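Local coordinates for protein glutamate--tRNA ligase (PDB 6B1Z) that probably catalyses the ATP-dependent attachment of glutamate to its cognate tRNA, as a glutamyl-tRNA synthetase of class I, at residues D183-K188 / N337-A342; V226-E231 / F253-L258; L314-A319 / K332-N337. One frame throughout, in Å; residues are numbered along the deposited sequence.

Contact 1 of 3, residues D183-K188 / N337-A342; sequences DIIRGK and NKVHKA. With EDO (1,2-ethanediol), chain T; EDO (1,2-ethanediol), chain R.
Ile185 and Arg186, which carry much of the packing against Val339 and Lys341, turn their backbone N-H groups onto one acceptor, Asp183 OD1. Arg186 N reaches Asp183 OD1 at 2.9 Å through the anti lone pair of the carboxylate. Ile185 N lies equally near Asp183 OD1, 2.9 Å, but from above the carboxylate plane; this bond, to the N two residues on, closes an Asx turn. Asp183 OD2 is bonded to His255, so both oxygens are engaged. The turn, joining strands 178-183 and 187-192, packs on the loop between helices 327-333 and 348-361 of the catalytic domain. Ile185 divides its branches: CD1 rests 3.7 Å from Val339 CB, while chi1 -52° sets CG1 beside the backbone N and leaves CG2 anti to it, 3.8 Å from Lys341 CA. Lys341 crosses Arg186 at about a right angle. Its CG, anti to the backbone N, lies 3.5 Å from Arg186 CD; the chain, extended from there, carries CE to 3.3 Å from Arg186 NE. Lys341 NZ then donates to Arg186 O, 3.2 Å, with a C=O...N angle of 134°. Beside it, Ile184 CG2 packs on Asn337 OD1, and Ile184 O ligates a magnesium ion. Arg186 NE and Lys341 NZ stand only 4.3 Å apart; the salt bridge from Arg186 NH1 to Glu230 and the carbonyl oxygen that accepts from Lys341 NZ probably offset this like-charge repulsion.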
loop_
_atom_site.group_PDB
_atom_site.type_symbol
_atom_site.label_atom_id
_atom_site.label_comp_id
_atom_site.label_asym_id
_atom_site.label_seq_id
_atom_site.Cartn_x
_atom_site.Cartn_y
_atom_site.Cartn_z
ATOM N N ASP A 183 -22.132 -0.600 -12.985
ATOM C CA ASP A 183 -20.962 -0.908 -12.169
ATOM C C ASP A 183 -21.402 -1.248 -10.750
ATOM O O ASP A 183 -22.310 -0.621 -10.207
ATOM C CB ASP A 183 -20.004 0.289 -12.136
ATOM C CG ASP A 183 -18.676 -0.055 -11.482
ATOM O OD1 ASP A 183 -18.487 0.285 -10.288
ATOM O OD2 ASP A 183 -17.876 -0.714 -12.171
ATOM N N ILE A 184 -20.720 -2.225 -10.133
ATOM C CA ILE A 184 -21.085 -2.642 -8.781
ATOM C C ILE A 184 -20.916 -1.496 -7.786
ATOM O O ILE A 184 -21.740 -1.323 -6.882
ATOM C CB ILE A 184 -20.267 -3.884 -8.369
ATOM C CG1 ILE A 184 -20.751 -5.115 -9.140
ATOM C CG2 ILE A 184 -20.358 -4.122 -6.851
ATOM C CD1 ILE A 184 -19.788 -6.323 -9.017
ATOM N N ILE A 185 -19.854 -0.702 -7.929
ATOM C CA ILE A 185 -19.615 0.425 -7.024
ATOM C C ILE A 185 -20.367 1.671 -7.472
ATOM O O ILE A 185 -21.023 2.345 -6.667
ATOM C CB ILE A 185 -18.106 0.736 -6.926
ATOM C CG1 ILE A 185 -17.281 -0.510 -6.588
ATOM C CG2 ILE A 185 -17.869 1.865 -5.909
ATOM C CD1 ILE A 185 -17.403 -0.952 -5.180
ATOM N N ARG A 186 -20.239 2.010 -8.753
ATOM C CA ARG A 186 -20.669 3.314 -9.238
ATOM C C ARG A 186 -22.112 3.338 -9.719
ATOM O O ARG A 186 -22.642 4.432 -9.960
ATOM C CB ARG A 186 -19.743 3.780 -10.364
ATOM C CG ARG A 186 -18.289 4.019 -9.911
ATOM C CD ARG A 186 -18.170 5.245 -9.018
ATOM N NE ARG A 186 -18.345 6.487 -9.768
ATOM C CZ ARG A 186 -17.343 7.246 -10.193
ATOM N NH1 ARG A 186 -16.089 6.900 -9.924
ATOM N NH2 ARG A 186 -17.596 8.360 -10.874
ATOM N N GLY A 187 -22.758 2.182 -9.858
ATOM C CA GLY A 187 -24.150 2.141 -10.298
ATOM C C GLY A 187 -24.303 2.232 -11.809
ATOM O O GLY A 187 -23.384 1.965 -12.591
ATOM N N LYS A 188 -25.511 2.624 -12.216
ATOM C CA LYS A 188 -25.868 2.707 -13.630
ATOM C C LYS A 188 -25.542 4.084 -14.175
ATOM O O LYS A 188 -25.805 5.107 -13.528
ATOM C CB LYS A 188 -27.355 2.414 -13.839
ATOM C CG LYS A 188 -27.756 0.971 -13.530
ATOM C CD LYS A 188 -29.259 0.817 -13.583
ATOM C CE LYS A 188 -29.659 -0.628 -13.357
ATOM N NZ LYS A 188 -31.143 -0.759 -13.521
ATOM N N ASN A 337 -20.665 -4.886 -2.197
ATOM C CA ASN A 337 -21.761 -3.932 -2.336
ATOM C C ASN A 337 -21.769 -2.890 -1.226
ATOM O O ASN A 337 -22.551 -1.937 -1.308
ATOM C CB ASN A 337 -23.111 -4.665 -2.375
ATOM C CG ASN A 337 -23.239 -5.607 -3.564
ATOM O OD1 ASN A 337 -22.920 -5.253 -4.705
ATOM N ND2 ASN A 337 -23.706 -6.820 -3.301
ATOM N N LYS A 338 -20.930 -3.051 -0.198
ATOM C CA LYS A 338 -20.789 -2.107 0.901
ATOM C C LYS A 338 -19.578 -1.191 0.759
ATOM O O LYS A 338 -19.367 -0.331 1.618
ATOM C CB LYS A 338 -20.700 -2.858 2.237
ATOM N N VAL A 339 -18.766 -1.367 -0.282
ATOM C CA VAL A 339 -17.657 -0.454 -0.533
ATOM C C VAL A 339 -18.210 0.876 -1.034
ATOM O O VAL A 339 -19.077 0.907 -1.918
ATOM C CB VAL A 339 -16.683 -1.081 -1.540
ATOM C CG1 VAL A 339 -15.569 -0.103 -1.925
ATOM C CG2 VAL A 339 -16.076 -2.356 -0.948
ATOM N N HIS A 340 -17.705 1.979 -0.478
ATOM C CA HIS A 340 -18.258 3.296 -0.775
ATOM C C HIS A 340 -17.884 3.759 -2.177
ATOM O O HIS A 340 -16.784 3.493 -2.669
ATOM C CB HIS A 340 -17.767 4.327 0.241
ATOM C CG HIS A 340 -18.155 4.020 1.653
ATOM N ND1 HIS A 340 -19.468 3.907 2.057
ATOM C CD2 HIS A 340 -17.400 3.813 2.759
ATOM C CE1 HIS A 340 -19.506 3.637 3.349
ATOM N NE2 HIS A 340 -18.266 3.575 3.799
ATOM N N LYS A 341 -18.833 4.446 -2.824
ATOM C CA LYS A 341 -18.554 5.144 -4.073
ATOM C C LYS A 341 -17.706 6.392 -3.843
ATOM O O LYS A 341 -16.890 6.753 -4.696
ATOM C CB LYS A 341 -19.880 5.517 -4.745
ATOM C CG LYS A 341 -19.770 6.222 -6.082
ATOM C CD LYS A 341 -21.165 6.478 -6.663
ATOM C CE LYS A 341 -21.095 7.063 -8.070
ATOM N NZ LYS A 341 -22.444 7.344 -8.629
ATOM N N ALA A 342 -17.875 7.049 -2.701
ATOM C CA ALA A 342 -17.092 8.242 -2.409
ATOM C C ALA A 342 -15.634 7.878 -2.141
ATOM O O ALA A 342 -15.335 6.828 -1.567
ATOM C CB ALA A 342 -17.677 8.978 -1.204
HETATM C C1 EDO T . -20.990 5.719 -0.267
HETATM O O1 EDO T . -20.316 6.763 -0.986
HETATM C C2 EDO T . -22.046 5.045 -1.135
HETATM O O2 EDO T . -21.431 4.256 -2.161
HETATM C C1 EDO R . -13.475 2.822 -3.153
HETATM O O1 EDO R . -14.534 3.222 -4.041
HETATM C C2 EDO R . -13.720 3.452 -1.788
HETATM O O2 EDO R . -13.537 4.869 -1.920
HETATM O O HOH W 1 -21.744 2.202 -3.740
#

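Contact 2 of 3, residues V226-E231 / F253-L258; sequences VIRGEE and FAHLSL. With EDO (1,2-ethanediol), chain R; FMT (formic acid), chain C.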
loop_
_atom_site.group_PDB
_atom_site.type_symbol
_atom_site.label_atom_id
_atom_site.label_comp_id
_atom_site.label_asym_id
_atom_site.label_seq_id
_atom_site.Cartn_x
_atom_site.Cartn_y
_atom_site.Cartn_z
ATOM N N VAL A 226 -14.395 -8.121 -12.368
ATOM C CA VAL A 226 -13.223 -7.276 -12.581
ATOM C C VAL A 226 -13.302 -6.143 -11.566
ATOM O O VAL A 226 -14.160 -5.263 -11.679
ATOM C CB VAL A 226 -13.175 -6.739 -14.019
ATOM C CG1 VAL A 226 -12.086 -5.694 -14.183
ATOM C CG2 VAL A 226 -12.970 -7.889 -14.991
ATOM N N ILE A 227 -12.404 -6.165 -10.584
ATOM C CA ILE A 227 -12.320 -5.158 -9.533
ATOM C C ILE A 227 -11.074 -4.339 -9.803
ATOM O O ILE A 227 -9.970 -4.892 -9.845
ATOM C CB ILE A 227 -12.254 -5.796 -8.140
ATOM C CG1 ILE A 227 -13.462 -6.703 -7.885
ATOM C CG2 ILE A 227 -12.130 -4.705 -7.073
ATOM C CD1 ILE A 227 -13.375 -7.570 -6.611
ATOM N N ARG A 228 -11.235 -3.032 -10.004
ATOM C CA ARG A 228 -10.091 -2.221 -10.414
ATOM C C ARG A 228 -10.343 -0.755 -10.082
ATOM O O ARG A 228 -11.438 -0.373 -9.660
ATOM C CB ARG A 228 -9.804 -2.415 -11.908
ATOM C CG ARG A 228 -10.907 -1.916 -12.814
ATOM C CD ARG A 228 -10.660 -2.355 -14.259
ATOM N NE ARG A 228 -11.678 -1.778 -15.135
ATOM C CZ ARG A 228 -11.861 -2.109 -16.413
ATOM N NH1 ARG A 228 -11.113 -3.052 -16.978
ATOM N NH2 ARG A 228 -12.814 -1.503 -17.112
ATOM N N GLY A 229 -9.300 0.079 -10.285
ATOM C CA GLY A 229 -9.407 1.491 -9.958
ATOM C C GLY A 229 -10.222 2.294 -10.959
ATOM O O GLY A 229 -10.351 1.933 -12.130
ATOM N N GLU A 230 -10.733 3.444 -10.492
ATOM C CA GLU A 230 -11.557 4.281 -11.360
ATOM C C GLU A 230 -10.763 4.935 -12.492
ATOM O O GLU A 230 -11.385 5.508 -13.395
ATOM C CB GLU A 230 -12.298 5.346 -10.548
ATOM C CG GLU A 230 -11.430 6.454 -10.007
ATOM C CD GLU A 230 -12.237 7.612 -9.413
ATOM O OE1 GLU A 230 -13.225 8.067 -10.039
ATOM O OE2 GLU A 230 -11.856 8.086 -8.328
ATOM N N GLU A 231 -9.426 4.840 -12.494
ATOM C CA GLU A 231 -8.673 5.285 -13.666
ATOM C C GLU A 231 -9.106 4.547 -14.925
ATOM O O GLU A 231 -8.944 5.078 -16.034
ATOM C CB GLU A 231 -7.153 5.117 -13.449
ATOM C CG GLU A 231 -6.597 3.689 -13.475
ATOM C CD GLU A 231 -6.592 3.017 -12.113
ATOM O OE1 GLU A 231 -7.220 3.571 -11.176
ATOM O OE2 GLU A 231 -5.944 1.939 -11.976
ATOM N N PHE A 253 -18.226 -5.614 -13.320
ATOM C CA PHE A 253 -17.179 -4.647 -13.002
ATOM C C PHE A 253 -17.474 -3.938 -11.692
ATOM O O PHE A 253 -18.635 -3.712 -11.338
ATOM C CB PHE A 253 -17.031 -3.577 -14.106
ATOM C CG PHE A 253 -16.545 -4.119 -15.410
ATOM C CD1 PHE A 253 -17.442 -4.678 -16.310
ATOM C CD2 PHE A 253 -15.202 -4.067 -15.739
ATOM C CE1 PHE A 253 -16.999 -5.196 -17.514
ATOM C CE2 PHE A 253 -14.752 -4.583 -16.945
ATOM C CZ PHE A 253 -15.658 -5.141 -17.833
ATOM N N ALA A 254 -16.401 -3.587 -10.976
ATOM C CA ALA A 254 -16.473 -2.743 -9.784
ATOM C C ALA A 254 -15.295 -1.785 -9.822
ATOM O O ALA A 254 -14.144 -2.231 -9.808
ATOM C CB ALA A 254 -16.436 -3.586 -8.503
ATOM N N HIS A 255 -15.569 -0.483 -9.866
ATOM C CA HIS A 255 -14.526 0.529 -9.995
ATOM C C HIS A 255 -14.362 1.265 -8.673
ATOM O O HIS A 255 -15.299 1.914 -8.191
ATOM C CB HIS A 255 -14.841 1.491 -11.137
ATOM C CG HIS A 255 -14.575 0.901 -12.484
ATOM N ND1 HIS A 255 -15.485 0.086 -13.131
ATOM C CD2 HIS A 255 -13.501 0.994 -13.305
ATOM C CE1 HIS A 255 -14.980 -0.293 -14.294
ATOM N NE2 HIS A 255 -13.775 0.241 -14.422
ATOM N N LEU A 256 -13.166 1.159 -8.097
ATOM C CA LEU A 256 -12.849 1.742 -6.800
ATOM C C LEU A 256 -12.360 3.178 -6.953
ATOM O O LEU A 256 -11.452 3.456 -7.743
ATOM C CB LEU A 256 -11.783 0.885 -6.116
ATOM C CG LEU A 256 -12.127 -0.603 -6.004
ATOM C CD1 LEU A 256 -10.889 -1.406 -5.594
ATOM C CD2 LEU A 256 -13.250 -0.811 -4.982
ATOM N N SER A 257 -12.948 4.085 -6.186
ATOM C CA SER A 257 -12.575 5.491 -6.280
ATOM C C SER A 257 -11.162 5.707 -5.745
ATOM O O SER A 257 -10.732 5.043 -4.799
ATOM C CB SER A 257 -13.584 6.349 -5.512
ATOM O OG SER A 257 -14.876 6.201 -6.097
ATOM N N LEU A 258 -10.433 6.635 -6.367
ATOM C CA LEU A 258 -9.055 6.897 -5.961
ATOM C C LEU A 258 -8.994 7.360 -4.508
ATOM O O LEU A 258 -9.868 8.087 -4.032
ATOM C CB LEU A 258 -8.434 7.958 -6.877
ATOM C CG LEU A 258 -8.329 7.537 -8.348
ATOM C CD1 LEU A 258 -7.815 8.691 -9.202
ATOM C CD2 LEU A 258 -7.443 6.317 -8.505
HETATM C C1 EDO R . -13.475 2.822 -3.153
HETATM O O1 EDO R . -14.534 3.222 -4.041
HETATM C C2 EDO R . -13.720 3.452 -1.788
HETATM O O2 EDO R . -13.537 4.869 -1.920
HETATM C C FMT C . -7.755 -3.954 -15.274
HETATM O O1 FMT C . -7.749 -4.387 -14.116
HETATM O O2 FMT C . -8.610 -4.249 -16.124
HETATM O O HOH W 2 -11.516 9.640 -5.650
#
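Val226 and Phe253 pair in a parallel ladder that continues through Ile227 with Ala254 and Arg228 with His255 to Gly229 with Leu256, the short strand axes 4.6 Å apart. Alternating bonds such as Arg228 N to Ala254 O and Leu256 N to Arg228 O (2.8 Å) knit the backbones. With helix 236-246 between them, the strands form a beta-alpha-beta unit of the class I catalytic domain.

This paired region is the tight part. On the face bearing Ile227 and Leu256, Ile227 CG2 meets Leu256 CD1 at 3.8 Å, and helix 26-41 lies against both residues. On the other face, Arg228 has CG between its backbone N and carbonyl carbon (chi1 65°), then runs extended to NE beside His255. Phe253 CE2 sits over one face of the guanidinium, toward its rim, 3.6 Å from Arg228 NH2. The same NH2 makes a weak hydrogen bond to His255 NE2, 3.3 Å, and also hydrogen-bonds to His239, whereas His255 ND1 is bonded to Asp183.

Beyond Gly229 the contact opens toward exposed Glu231 and Leu258. Glu230, its chain extended beyond CG, crosses Leu258 at about a right angle and accepts from Leu258 N at OE2 (2.8 Å, N-H...O angle 170°), on the anti side of the carboxylate. A water links Glu230 OE2 with Leu258 O; the other carboxylate oxygen serves the salt bridge to Arg186.

On the Arg228 face of the pair, Arg228 NH1 donates at 2.9 Å to O2 of a formate, probably from the crystallisation liquor, which Arg15 also binds. Two arginines converging on one small acid are consistent with a pocket suited to a carboxylate, the buried guanidinium probably being oriented by its aromatic and imidazole neighbours.

Contact 3 of 3, residues L314-A319 / K332-N337; sequences LGWSPA and KEFDLN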
loop_
_atom_site.group_PDB
_atom_site.type_symbol
_atom_site.label_atom_id
_atom_site.label_comp_id
_atom_site.label_asym_id
_atom_site.label_seq_id
_atom_site.Cartn_x
_atom_site.Cartn_y
_atom_site.Cartn_z
ATOM N N LEU A 314 -10.112 1.861 3.923
ATOM C CA LEU A 314 -10.140 2.997 2.992
ATOM C C LEU A 314 -11.309 2.812 2.026
ATOM O O LEU A 314 -11.160 2.494 0.841
ATOM C CB LEU A 314 -8.804 3.126 2.263
ATOM C CG LEU A 314 -7.605 3.493 3.144
ATOM C CD1 LEU A 314 -6.320 3.433 2.341
ATOM C CD2 LEU A 314 -7.786 4.881 3.765
ATOM N N GLY A 315 -12.513 3.064 2.541
ATOM C CA GLY A 315 -13.711 3.019 1.732
ATOM C C GLY A 315 -14.614 1.839 1.997
ATOM O O GLY A 315 -15.639 1.703 1.323
ATOM N N TRP A 316 -14.273 0.975 2.944
ATOM C CA TRP A 316 -15.154 -0.105 3.353
ATOM C C TRP A 316 -15.343 0.021 4.850
ATOM O O TRP A 316 -14.375 0.251 5.576
ATOM C CB TRP A 316 -14.578 -1.479 2.984
ATOM C CG TRP A 316 -15.322 -2.660 3.575
ATOM C CD1 TRP A 316 -16.610 -3.037 3.314
ATOM C CD2 TRP A 316 -14.802 -3.627 4.498
ATOM N NE1 TRP A 316 -16.929 -4.168 4.032
ATOM C CE2 TRP A 316 -15.836 -4.549 4.767
ATOM C CE3 TRP A 316 -13.565 -3.797 5.129
ATOM C CZ2 TRP A 316 -15.668 -5.627 5.635
ATOM C CZ3 TRP A 316 -13.401 -4.864 5.994
ATOM C CH2 TRP A 316 -14.448 -5.764 6.242
ATOM N N SER A 317 -16.587 -0.061 5.298
ATOM C CA SER A 317 -16.901 -0.041 6.723
ATOM C C SER A 317 -17.787 -1.243 7.003
ATOM O O SER A 317 -18.953 -1.265 6.557
ATOM C CB SER A 317 -17.571 1.266 7.138
ATOM O OG SER A 317 -18.383 1.792 6.101
ATOM N N PRO A 318 -17.277 -2.260 7.692
ATOM C CA PRO A 318 -18.117 -3.408 8.040
ATOM C C PRO A 318 -19.340 -2.966 8.830
ATOM O O PRO A 318 -19.284 -2.026 9.626
ATOM C CB PRO A 318 -17.185 -4.286 8.885
ATOM C CG PRO A 318 -16.128 -3.358 9.382
ATOM C CD PRO A 318 -15.942 -2.339 8.305
ATOM N N ALA A 319 -20.457 -3.660 8.590
ATOM C CA ALA A 319 -21.730 -3.250 9.175
ATOM C C ALA A 319 -21.687 -3.238 10.698
ATOM O O ALA A 319 -22.458 -2.505 11.329
ATOM C CB ALA A 319 -22.854 -4.167 8.685
ATOM N N LYS A 332 -14.762 -13.139 6.217
ATOM C CA LYS A 332 -16.112 -13.566 6.565
ATOM C C LYS A 332 -17.146 -12.479 6.283
ATOM O O LYS A 332 -18.278 -12.794 5.907
ATOM C CB LYS A 332 -16.156 -13.990 8.034
ATOM N N GLU A 333 -16.794 -11.200 6.433
ATOM C CA GLU A 333 -17.820 -10.169 6.365
ATOM C C GLU A 333 -17.693 -9.229 5.175
ATOM O O GLU A 333 -18.583 -8.386 4.990
ATOM C CB GLU A 333 -17.853 -9.354 7.661
ATOM C CG GLU A 333 -16.606 -8.581 8.000
ATOM C CD GLU A 333 -16.777 -7.811 9.298
ATOM O OE1 GLU A 333 -17.887 -7.286 9.527
ATOM O OE2 GLU A 333 -15.819 -7.744 10.096
ATOM N N PHE A 334 -16.657 -9.367 4.347
ATOM C CA PHE A 334 -16.490 -8.451 3.222
ATOM C C PHE A 334 -17.659 -8.554 2.254
ATOM O O PHE A 334 -18.016 -9.642 1.791
ATOM C CB PHE A 334 -15.189 -8.732 2.473
ATOM C CG PHE A 334 -14.894 -7.720 1.388
ATOM C CD1 PHE A 334 -14.519 -6.427 1.719
ATOM C CD2 PHE A 334 -15.032 -8.056 0.049
ATOM C CE1 PHE A 334 -14.254 -5.479 0.727
ATOM C CE2 PHE A 334 -14.771 -7.128 -0.956
ATOM C CZ PHE A 334 -14.379 -5.832 -0.614
ATOM N N ASP A 335 -18.247 -7.403 1.945
ATOM C CA ASP A 335 -19.354 -7.297 1.004
ATOM C C ASP A 335 -19.000 -6.184 0.032
ATOM O O ASP A 335 -18.960 -5.012 0.415
ATOM C CB ASP A 335 -20.664 -7.009 1.735
ATOM C CG ASP A 335 -21.865 -6.994 0.812
ATOM O OD1 ASP A 335 -21.693 -7.033 -0.429
ATOM O OD2 ASP A 335 -22.994 -6.945 1.342
ATOM N N LEU A 336 -18.721 -6.560 -1.217
ATOM C CA LEU A 336 -18.323 -5.587 -2.224
ATOM C C LEU A 336 -19.399 -4.530 -2.433
ATOM O O LEU A 336 -19.086 -3.384 -2.779
ATOM C CB LEU A 336 -18.014 -6.323 -3.527
ATOM C CG LEU A 336 -17.283 -5.621 -4.658
ATOM C CD1 LEU A 336 -15.941 -5.059 -4.194
ATOM C CD2 LEU A 336 -17.120 -6.614 -5.793
ATOM N N ASN A 337 -20.665 -4.886 -2.197
ATOM C CA ASN A 337 -21.761 -3.932 -2.336
ATOM C C ASN A 337 -21.769 -2.890 -1.226
ATOM O O ASN A 337 -22.551 -1.937 -1.308
ATOM C CB ASN A 337 -23.111 -4.665 -2.375
ATOM C CG ASN A 337 -23.239 -5.607 -3.564
ATOM O OD1 ASN A 337 -22.920 -5.253 -4.705
ATOM N ND2 ASN A 337 -23.706 -6.820 -3.301
HETATM O O HOH W 3 -19.125 -5.846 4.507
#
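Trp316 receives the edge of Phe334 on one face of its indole. Phe334 CD1 stands over the ring, 3.8 Å from Trp316 CE2; the centroids of the five-membered ring of Trp316 and the Phe334 ring are 5.0 Å apart, and the planes meet at 62°, which defines a T-shaped (edge-to-face) pair. Both residues hold CG anti to the backbone N, with chi1 170° in Trp316 and -174° in Phe334; each CG thus lies beside its own carbonyl carbon, and from there the two side chains reach each other obliquely between the segments. Pro318 covers the opposite face of the indole, its CD lying over the ring centre, so the Trp316 ring is sandwiched between a proline from its own segment and a phenylalanine from the other, which would restrict its rotation.

The rim of the indole has its own partners. Glu333 CG, which occupies the position between its backbone N and carbonyl carbon, lies in the ring plane 3.9 Å from Trp316 CZ2. From there the glutamate runs extended across the tryptophan at about a right angle and brings OE1 to 3.1 Å from Pro318 CB, a close contact of oxygen with aliphatic carbon. Trp316 NE1 donates to a water at 2.8 Å, and this water in turn donates to Glu333 O at 2.6 Å, so the indole N-H reaches the second segment through a solvent bridge. No direct hydrogen bond joins the two segments. Asp335 OD1 accepts from Asn337 N at 3.0 Å, closing an Asx turn just after the aromatic pair.

Glu333 ends helix 327-333, and Phe334 is the first residue to leave helical geometry. The tryptophan comes from the loop that follows helix 304-312. Helix 26-41 backs the pair: its Tyr34 touches Trp316 and meets the Phe334 ring, and its Leu37 packs on Phe334.

How the contacts relate
From the N terminus, the chain first passes 183-188, the turn leading into strand 187-192, and the long loop that contact 1 shuts is sealed only at 337-342. Contacts 2 and 3 both fall within that loop, one after the other and without crossing: 253-258 returns to 226-231 around helix 236-246, and later 332-337, at the end of helix 327-333, returns to 314-319. Contacts 1 and 3 share Asn337. Contact 1 bridges the other two, with Lys341 O bonded to Ser257 OG and His340 N to Gly315 O. Contacts 2 and 3 also touch directly, Leu336 packing on Ile227 and Ala254. Together they join the parallel strand pair, the antiparallel hairpin 178-192 and the loops flanking helix 327-333.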